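Local atomic coordinates of SG7.AF (PDB entry 6XL7), a protein that is a mosquito salivary protein that inhibits the alternative pathway of host complement, acting on the activated C3 convertase C3bBb, without inhibiting the classical pathway. Residues Y87-D90 with C91-A95; K10-R13 with R14-F17. All coordinates share one frame; numbering follows the deposited sequence.

Contact 1. Residues Y87-D90 with C91-A95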
# COMPACT_ATOMS: atom_id res chain seq x y z
N TYR A 87 -6.29 20.75 -2.93
CA TYR A 87 -7.30 19.90 -2.31
C TYR A 87 -8.47 19.60 -3.24
O TYR A 87 -9.50 19.07 -2.79
CB TYR A 87 -7.79 20.43 -0.95
CG TYR A 87 -6.67 20.80 0.01
CD1 TYR A 87 -6.19 19.89 0.93
CD2 TYR A 87 -6.11 22.07 -0.00
CE1 TYR A 87 -5.18 20.22 1.81
CE2 TYR A 87 -5.09 22.41 0.87
CZ TYR A 87 -4.63 21.48 1.78
OH TYR A 87 -3.62 21.81 2.66
N SER A 88 -8.34 19.89 -4.54
CA SER A 88 -9.44 19.67 -5.47
C SER A 88 -9.42 18.25 -6.02
O SER A 88 -8.40 17.56 -6.02
CB SER A 88 -9.38 20.65 -6.65
OG SER A 88 -8.20 20.44 -7.40
N VAL A 89 -10.58 17.83 -6.54
CA VAL A 89 -10.68 16.56 -7.25
C VAL A 89 -9.75 16.53 -8.45
O VAL A 89 -9.16 15.49 -8.77
CB VAL A 89 -12.15 16.30 -7.65
CG1 VAL A 89 -12.26 15.13 -8.62
CG2 VAL A 89 -12.99 16.03 -6.40
N ASP A 90 -9.57 17.68 -9.12
CA ASP A 90 -8.66 17.71 -10.27
C ASP A 90 -7.22 17.45 -9.85
O ASP A 90 -6.50 16.71 -10.54
CB ASP A 90 -8.80 19.02 -11.04
CG ASP A 90 -10.12 19.11 -11.81
OD1 ASP A 90 -10.65 18.05 -12.22
OD2 ASP A 90 -10.62 20.24 -12.00
N CYS A 91 -6.77 18.02 -8.73
CA CYS A 91 -5.44 17.66 -8.22
C CYS A 91 -5.36 16.18 -7.91
O CYS A 91 -4.37 15.52 -8.25
CB CYS A 91 -5.09 18.45 -6.95
SG CYS A 91 -4.78 20.23 -7.21
N LEU A 92 -6.39 15.64 -7.25
CA LEU A 92 -6.39 14.23 -6.88
C LEU A 92 -6.28 13.34 -8.11
O LEU A 92 -5.45 12.43 -8.15
CB LEU A 92 -7.69 13.92 -6.13
CG LEU A 92 -7.76 12.57 -5.43
CD1 LEU A 92 -6.74 12.50 -4.32
CD2 LEU A 92 -9.15 12.37 -4.87
N GLU A 93 -7.10 13.61 -9.13
CA GLU A 93 -7.12 12.75 -10.31
C GLU A 93 -5.82 12.86 -11.10
O GLU A 93 -5.40 11.89 -11.73
CB GLU A 93 -8.34 13.07 -11.17
CG GLU A 93 -9.64 12.74 -10.46
CD GLU A 93 -10.87 12.96 -11.32
OE1 GLU A 93 -11.93 12.41 -10.98
OE2 GLU A 93 -10.79 13.69 -12.33
N ALA A 94 -5.17 14.02 -11.06
CA ALA A 94 -3.90 14.17 -11.76
C ALA A 94 -2.78 13.39 -11.09
O ALA A 94 -1.80 13.04 -11.76
CB ALA A 94 -3.54 15.65 -11.87
N ALA A 95 -2.89 13.14 -9.79
CA ALA A 95 -1.85 12.44 -9.04
C ALA A 95 -2.15 10.96 -8.83
O ALA A 95 -1.24 10.20 -8.47
CB ALA A 95 -1.66 13.10 -7.67
O HOH W 1 -9.66 15.86 -13.35
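S88 OG is gripped twice: it accepts the backbone N-H of C91, with OG to C91 N at 3.1 Å and an N-H...O angle of 166°, and it is also hydrogen-bonded to the carbonyl oxygen of N85. S88 occupies the N-cap position of helix 89-113, and the first of these bonds is its capping bond. Its hydroxyl stands between the backbone N and the carbonyl carbon (chi1 63°), and this rotation turns OG onto the amide three residues ahead in the first turn. From the cap onward the regular i to i+4 bonds begin: S88 O receives L92 N, and V89 O receives E93 N at 2.8 Å. At the same end SG of C91 comes to 3.4 Å from S88 OG and continues as a disulfide to C81, so cap and cross-link lie side by side. On the exposed side of the turn, E93 reaches back over V89. Its CG lies 3.3 Å from V89 O, and OE1 approaches V89 CG1 at 3.6 Å, the two side chains crossing at a slant. D90 and E93 bring like charges near each other, OD1 to OE2 being 4.4 Å, which would probably be unfavourable without mediation. One water answers this by donating to both carboxylates, to D90 OD1 and to E93 OE2, at 2.7 Å each.

Contact 2. Residues K10-R13 with R14-F17. With SO4 (sulfate ion), chain B.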
# COMPACT_ATOMS: atom_id res chain seq x y z
N LYS A 10 -1.56 -7.88 9.75
CA LYS A 10 -0.86 -7.17 10.82
C LYS A 10 0.06 -6.11 10.25
O LYS A 10 0.12 -4.97 10.74
CB LYS A 10 -0.08 -8.18 11.66
CG LYS A 10 0.86 -7.56 12.68
CD LYS A 10 1.55 -8.67 13.45
CE LYS A 10 2.61 -8.13 14.39
NZ LYS A 10 3.41 -9.24 14.98
N THR A 11 0.76 -6.45 9.17
CA THR A 11 1.63 -5.49 8.49
C THR A 11 0.82 -4.37 7.85
O THR A 11 1.22 -3.20 7.91
CB THR A 11 2.51 -6.24 7.49
OG1 THR A 11 3.57 -6.89 8.20
CG2 THR A 11 3.12 -5.30 6.47
N PHE A 12 -0.33 -4.69 7.24
CA PHE A 12 -1.14 -3.63 6.65
C PHE A 12 -1.67 -2.66 7.70
O PHE A 12 -1.82 -1.47 7.42
CB PHE A 12 -2.29 -4.21 5.81
CG PHE A 12 -1.89 -4.57 4.41
CD1 PHE A 12 -1.85 -3.61 3.42
CD2 PHE A 12 -1.52 -5.87 4.09
CE1 PHE A 12 -1.44 -3.93 2.13
CE2 PHE A 12 -1.13 -6.20 2.80
CZ PHE A 12 -1.08 -5.23 1.82
N ARG A 13 -1.95 -3.16 8.91
CA ARG A 13 -2.37 -2.27 10.00
C ARG A 13 -1.33 -1.19 10.25
O ARG A 13 -1.67 -0.08 10.69
CB ARG A 13 -2.64 -3.09 11.26
CG ARG A 13 -2.92 -2.26 12.50
CD ARG A 13 -3.44 -3.11 13.65
NE ARG A 13 -2.62 -4.29 13.93
CZ ARG A 13 -1.47 -4.26 14.61
NH1 ARG A 13 -0.99 -3.10 15.04
NH2 ARG A 13 -0.81 -5.39 14.83
N ARG A 14 -0.05 -1.47 9.97
CA ARG A 14 1.01 -0.50 10.17
C ARG A 14 1.06 0.56 9.07
O ARG A 14 1.79 1.55 9.22
CB ARG A 14 2.35 -1.22 10.35
CG ARG A 14 2.46 -1.96 11.69
CD ARG A 14 3.34 -3.21 11.61
NE ARG A 14 3.54 -3.84 12.92
CZ ARG A 14 4.21 -4.97 13.11
NH1 ARG A 14 4.35 -5.46 14.34
NH2 ARG A 14 4.74 -5.61 12.08
N ILE A 15 0.32 0.37 7.97
CA ILE A 15 0.17 1.39 6.92
C ILE A 15 -0.98 2.27 7.37
O ILE A 15 -2.15 1.98 7.12
CB ILE A 15 -0.08 0.77 5.56
CG1 ILE A 15 1.16 0.01 5.07
CG2 ILE A 15 -0.47 1.84 4.53
CD1 ILE A 15 0.93 -0.85 3.84
N ASP A 16 -0.65 3.36 8.05
CA ASP A 16 -1.66 4.21 8.65
C ASP A 16 -2.13 5.28 7.67
O ASP A 16 -1.43 5.64 6.72
CB ASP A 16 -1.13 4.87 9.92
CG ASP A 16 0.11 5.68 9.68
OD1 ASP A 16 0.78 5.47 8.64
OD2 ASP A 16 0.44 6.54 10.53
N PHE A 17 -3.33 5.78 7.92
CA PHE A 17 -3.92 6.87 7.17
C PHE A 17 -4.27 7.99 8.15
O PHE A 17 -4.78 7.73 9.24
CB PHE A 17 -5.18 6.40 6.46
CG PHE A 17 -4.92 5.32 5.44
CD1 PHE A 17 -4.91 3.99 5.81
CD2 PHE A 17 -4.68 5.63 4.12
CE1 PHE A 17 -4.67 2.99 4.89
CE2 PHE A 17 -4.44 4.64 3.18
CZ PHE A 17 -4.43 3.32 3.56
S SO4 B . 2.18 -4.24 16.85
O1 SO4 B . 1.77 -3.98 18.23
O2 SO4 B . 3.63 -4.40 16.80
O3 SO4 B . 1.80 -3.12 16.00
O4 SO4 B . 1.54 -5.47 16.39
O HOH W 2 -4.18 0.53 7.59
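With CG anti to the backbone N (chi1 171°) and every later torsion extended, K10 runs alongside R14, while R13 turns back by a bend at chi3 (50°). Where helix 2-13 gives way to loop, the two arginines bind a sulfate, and K10 brings CE to 3.5 Å from its O4. The anion is probably from the crystallisation liquor. R13 grips it with a two-pronged, edge-on pair of bonds, NH1 to O3 and NH2 to O4, the latter 2.8 Å long with an N-H...O angle of 174°. R14 is modelled in two conformers; in one of them NH1 donates to sulfate O2, also at 2.8 Å, from the guanidinium edge, and K10 CG sits over the centre of one face, so this third bond is less certain than the R13 pair. The sulfate probably offsets the positive charge gathered here. On the buried side F12 and I15 lie side by side, F12 CD1 to I15 CD1 at 3.9 Å, and F12 also packs on V33 and L37 of helix 23-46. Around the helix end the backbone bonds span three residues: R14 N donates to T11 O, and I15 N to F12 O at 2.9 Å, with I15 N standing well above the F12 carbonyl plane.

Along the chain contact 2 comes first, at the end of helix 2-13, and contact 1 follows much later, at the start of helix 89-113. They share no helix or strand; their centres are about 24 Å apart and their nearest atoms about 11 Å, with no touch. The centre of contact 2 is about 9 Å, and that of contact 1 about 19 Å, from the centre of the chain, which puts contact 1 near one end of the elongated, largely helical fold. Both lean on the same two helices: L92 and T11 meet residues of helix 56-77, and L92 and F12 those of helix 23-46. One contact therefore starts a helix and the other finishes one, both packed against a common helical scaffold.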